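Side-chain contacts in CDGSH iron-sulfur domain-containing protein NEET (Arabidopsis thaliana, PDB 3S2R), which binds one [2Fe-2S] cluster per subunit of a homodimer, acts as an iron-sulfur transfer protein, and is important in plant development, senescence and iron metabolism: residues 47-50 / 56-59; 52-55 / 60-63. The protein carries 1 engineered substitution. All coordinates share one frame; numbering follows the deposited sequence.

Contact 1 of 2, residues 47-50 / 56-59; sequences PYCR and TFPL. With FES (Fe2/s2 (inorganic) cluster), chain D.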
loop_
_atom_site.group_PDB
_atom_site.type_symbol
_atom_site.label_atom_id
_atom_site.label_comp_id
_atom_site.label_asym_id
_atom_site.label_seq_id
_atom_site.Cartn_x
_atom_site.Cartn_y
_atom_site.Cartn_z
ATOM N N PRO B 47 11.593 -3.866 2.424
ATOM C CA PRO B 47 10.269 -3.440 2.835
ATOM C C PRO B 47 9.587 -2.571 1.780
ATOM O O PRO B 47 10.183 -1.599 1.276
ATOM C CB PRO B 47 10.553 -2.631 4.103
ATOM C CG PRO B 47 11.904 -1.999 3.860
ATOM C CD PRO B 47 12.658 -3.030 3.051
ATOM N N TYR B 48 8.331 -2.922 1.475
ATOM C CA TYR B 48 7.509 -2.247 0.502
ATOM C C TYR B 48 6.395 -1.484 1.209
ATOM O O TYR B 48 5.756 -1.966 2.133
ATOM C CB TYR B 48 6.962 -3.227 -0.536
ATOM C CG TYR B 48 7.950 -3.484 -1.627
ATOM C CD1 TYR B 48 7.812 -2.889 -2.885
ATOM C CD2 TYR B 48 9.077 -4.264 -1.413
ATOM C CE1 TYR B 48 8.777 -3.075 -3.883
ATOM C CE2 TYR B 48 10.016 -4.464 -2.418
ATOM C CZ TYR B 48 9.866 -3.852 -3.643
ATOM O OH TYR B 48 10.811 -4.002 -4.637
ATOM N N CYS B 49 6.141 -0.277 0.722
ATOM C CA CYS B 49 5.195 0.643 1.306
ATOM C C CYS B 49 3.749 0.257 1.084
ATOM O O CYS B 49 3.314 -0.070 -0.030
ATOM C CB CYS B 49 5.454 2.062 0.715
ATOM S SG CYS B 49 4.406 3.363 1.454
ATOM N N ARG B 50 2.988 0.324 2.166
ATOM C CA ARG B 50 1.526 0.162 2.111
ATOM C C ARG B 50 0.793 1.391 2.630
ATOM O O ARG B 50 -0.408 1.328 2.875
ATOM C CB ARG B 50 1.113 -1.087 2.866
ATOM C CG ARG B 50 1.778 -2.370 2.280
ATOM C CD ARG B 50 1.193 -3.641 2.839
ATOM N NE ARG B 50 1.494 -3.789 4.272
ATOM C CZ ARG B 50 1.199 -4.870 4.978
ATOM N NH1 ARG B 50 0.692 -5.953 4.395
ATOM N NH2 ARG B 50 1.446 -4.895 6.286
ATOM N N THR B 56 10.151 7.153 -1.198
ATOM C CA THR B 56 10.806 6.181 -2.106
ATOM C C THR B 56 9.794 5.141 -2.619
ATOM O O THR B 56 10.175 4.049 -3.050
ATOM C CB THR B 56 11.999 5.459 -1.446
ATOM O OG1 THR B 56 11.544 4.832 -0.252
ATOM C CG2 THR B 56 13.086 6.474 -1.110
ATOM N N PHE B 57 8.515 5.510 -2.571
ATOM C CA PHE B 57 7.444 4.617 -2.990
ATOM C C PHE B 57 7.817 4.006 -4.362
ATOM O O PHE B 57 8.236 4.732 -5.259
ATOM C CB PHE B 57 6.127 5.392 -3.086
ATOM C CG PHE B 57 4.939 4.502 -3.249
ATOM C CD1 PHE B 57 4.485 4.130 -4.522
ATOM C CD2 PHE B 57 4.251 4.057 -2.124
ATOM C CE1 PHE B 57 3.405 3.285 -4.672
ATOM C CE2 PHE B 57 3.179 3.178 -2.260
ATOM C CZ PHE B 57 2.733 2.805 -3.520
ATOM N N PRO B 58 7.662 2.677 -4.551
ATOM C CA PRO B 58 6.940 1.699 -3.741
ATOM C C PRO B 58 7.667 1.123 -2.525
ATOM O O PRO B 58 7.113 0.265 -1.862
ATOM C CB PRO B 58 6.604 0.601 -4.765
ATOM C CG PRO B 58 7.742 0.621 -5.700
ATOM C CD PRO B 58 8.032 2.104 -5.862
ATOM N N LEU B 59 8.879 1.575 -2.230
ATOM C CA LEU B 59 9.616 1.115 -1.046
ATOM C C LEU B 59 9.175 1.878 0.173
ATOM O O LEU B 59 8.678 3.024 0.053
ATOM C CB LEU B 59 11.107 1.321 -1.252
ATOM C CG LEU B 59 11.710 0.574 -2.432
ATOM C CD1 LEU B 59 13.145 1.048 -2.634
ATOM C CD2 LEU B 59 11.636 -0.957 -2.270
HETATM FE FE1 FES D . 4.789 3.465 3.731
HETATM FE FE2 FES D . 6.592 2.456 5.511
HETATM S S1 FES D . 6.722 4.330 4.288
HETATM S S2 FES D . 4.653 1.516 4.806
HETATM O O HOH W 1 4.560 -0.886 -2.300
#
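Cys-49 meets the 56-59 turn with both its backbone and its thiolate. Its N-H donates to the carbonyl of Pro-58 (N to O 2.8 Å, 162° at the hydrogen), from a position tilted out of the carbonyl plane. That oxygen has a second donor, a water that also donates to the Cys-49 O and so bridges the two segments. SG lies anti to the backbone N (chi1 -176°), which carries it past the edge of the Phe-57 ring, 3.6 Å from CD2. The same Cys-49 SG binds FE1 of the cluster at 2.3 Å. This edge-on sulfur-aromatic contact sets apolar carbon beside an iron ligand and probably shields it in part from solvent.

Beside this, Leu-59 brings its CD2 methyl over a face of the Tyr-48 ring, a CH-pi contact of 3.9 Å from CD2 to the centroid, while Tyr-48 CD1 packs against Pro-58 CB. A branched aliphatic suits a broad aromatic face, which accepts the methyl without polar demands.

What sets these groups in place is the turn itself. The peptide before Pro-58 is cis, and Leu-59 N bonds back to Thr-56 O at 2.9 Å, as in a type VI turn; Tyr-48 and Leu-59 share a single beta bridge. Farther out, Arg-50 makes a salt bridge to Asp-34 of the second subunit. Spacing and residue types match the CDGSH signature, in which Cys-49 and Cys-51 hold one iron and a proline precedes the third cysteine by two positions: this is the wall of the [2Fe-2S] site.

Contact 2 of 2, residues 52-55 / 60-63; sequences WRSG and CDGS. With FES (Fe2/s2 (inorganic) cluster), chain D.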
loop_
_atom_site.group_PDB
_atom_site.type_symbol
_atom_site.label_atom_id
_atom_site.label_comp_id
_atom_site.label_asym_id
_atom_site.label_seq_id
_atom_site.Cartn_x
_atom_site.Cartn_y
_atom_site.Cartn_z
ATOM N N TRP B 52 1.345 4.758 1.177
ATOM C CA TRP B 52 1.202 5.818 0.183
ATOM C C TRP B 52 1.784 7.135 0.662
ATOM O O TRP B 52 1.320 8.202 0.240
ATOM C CB TRP B 52 -0.253 5.972 -0.280
ATOM C CG TRP B 52 -0.722 4.659 -0.850
ATOM C CD1 TRP B 52 -1.246 3.639 -0.141
ATOM C CD2 TRP B 52 -0.642 4.226 -2.223
ATOM N NE1 TRP B 52 -1.521 2.568 -0.988
ATOM C CE2 TRP B 52 -1.138 2.895 -2.256
ATOM C CE3 TRP B 52 -0.219 4.816 -3.426
ATOM C CZ2 TRP B 52 -1.232 2.174 -3.446
ATOM C CZ3 TRP B 52 -0.315 4.079 -4.608
ATOM C CH2 TRP B 52 -0.801 2.764 -4.602
ATOM N N ARG B 53 2.795 7.079 1.521
ATOM C CA ARG B 53 3.473 8.314 2.000
ATOM C C ARG B 53 4.971 8.275 1.767
ATOM O O ARG B 53 5.649 9.277 1.945
ATOM C CB ARG B 53 3.188 8.594 3.487
ATOM C CG ARG B 53 1.719 8.731 3.893
ATOM C CD ARG B 53 1.008 9.910 3.212
ATOM N NE ARG B 53 -0.379 10.037 3.646
ATOM C CZ ARG B 53 -1.397 9.467 3.011
ATOM N NH1 ARG B 53 -1.157 8.724 1.920
ATOM N NH2 ARG B 53 -2.640 9.619 3.469
ATOM N N SER B 54 5.519 7.137 1.392
ATOM C CA SER B 54 6.948 7.014 1.245
ATOM C C SER B 54 7.528 7.905 0.153
ATOM O O SER B 54 7.017 7.957 -0.961
ATOM C CB SER B 54 7.321 5.598 0.925
ATOM O OG SER B 54 8.743 5.591 0.770
ATOM N N GLY B 55 8.619 8.597 0.482
ATOM C CA GLY B 55 9.364 9.357 -0.510
ATOM C C GLY B 55 10.086 8.453 -1.493
ATOM O O GLY B 55 10.576 8.938 -2.502
ATOM N N CYS B 60 9.311 1.251 1.344
ATOM C CA CYS B 60 9.050 1.895 2.635
ATOM C C CYS B 60 10.256 2.683 3.097
ATOM O O CYS B 60 11.358 2.137 3.143
ATOM C CB CYS B 60 8.732 0.785 3.643
ATOM S SG CYS B 60 8.594 1.337 5.362
ATOM N N ASP B 61 10.039 3.954 3.421
ATOM C CA ASP B 61 11.119 4.817 3.950
ATOM C C ASP B 61 10.864 5.215 5.387
ATOM O O ASP B 61 11.578 6.081 5.892
ATOM C CB ASP B 61 11.352 6.047 3.041
ATOM C CG ASP B 61 10.250 7.083 3.135
ATOM O OD1 ASP B 61 9.216 6.828 3.803
ATOM O OD2 ASP B 61 10.473 8.160 2.534
ATOM N N GLY B 62 9.895 4.572 6.057
ATOM C CA GLY B 62 9.578 4.926 7.433
ATOM C C GLY B 62 8.578 6.061 7.574
ATOM O O GLY B 62 8.278 6.456 8.709
ATOM N N SER B 63 8.004 6.542 6.458
ATOM C CA SER B 63 6.986 7.582 6.543
ATOM C C SER B 63 5.729 7.075 7.218
ATOM O O SER B 63 4.992 7.873 7.801
ATOM C CB SER B 63 6.653 8.175 5.183
ATOM O OG SER B 63 7.786 8.835 4.629
HETATM FE FE1 FES D . 4.789 3.465 3.731
HETATM FE FE2 FES D . 6.592 2.456 5.511
HETATM S S1 FES D . 6.722 4.330 4.288
HETATM S S2 FES D . 4.653 1.516 4.806
#
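The carboxylate of Asp-61 lies with one face turned to Ser-54 and Gly-55. Over that face the hydroxyl OG of Ser-54 stands 3.2 Å from CG, and on the same side Gly-55 N donates to OD2 at 2.8 Å, from well above the plane (57° out of it). The other oxygen takes two bonds from Ser-63: OG donates to OD1 on the syn side at 2.6 Å, and the backbone N of Ser-63 reaches OD1 on the anti side at 2.9 Å, closing an Asx turn. Both lean to the side away from Gly-55. Three donors therefore fix the rotation of the group, which chi1 of 73° places between the backbone N and the carbonyl carbon of Asp-61. If Ser-63 were an alanine, OD1 would lose its hydroxyl donor and the carboxylate is likely to turn more freely, slackening its hold on Gly-55 N.

Glycine suits position 55, where a CB would crowd OD2. Ser-54 sends its OG to the carbonyl of Leu-59 and accepts from Thr-56 N, while its CB lies 3.6 Å from the cluster sulfide S1. Asp-61 N turns its hydrogen toward S1 at 3.4 Å, and Ser-63 N, though bonded to OD1, lies equally near; such N-H dipoles may temper the cluster's negative charge. Cys-60 SG binds FE2, which the engineered Cys-64 also coordinates. Arg-53 gives CB to Ser-63 CB, but its NH1 goes to the carbonyls of Ile-21 and Trp-52. Both segments belong to the irregular loop that leaves strand 45-48, to which Cys-60 is tied by a backbone bond with Pro-47, and that leads into helix 63-71.

How the contacts relate
The two contacts interleave along the chain in the order 47-50, 52-55, 56-59, 60-63, and their centres lie 6 Å apart within one CDGSH-type region. Contact 1 starts on strand 45-48, which pairs antiparallel with strand 78-81; contact 2 runs up to helix 63-71. Packing of the Phe-57 and Trp-52 rings, CZ to CZ3 at 3.5 Å, joins them on the side remote from Asp-61. Each supplies one cysteine ligand, contact 1 to FE1 and contact 2 to FE2, so two passes of the same loop reach the cluster from its two irons. Both also touch the second subunit, where Trp-52 NE1 bonds to Arg-50 O of that subunit, linking the cluster site to the homodimer.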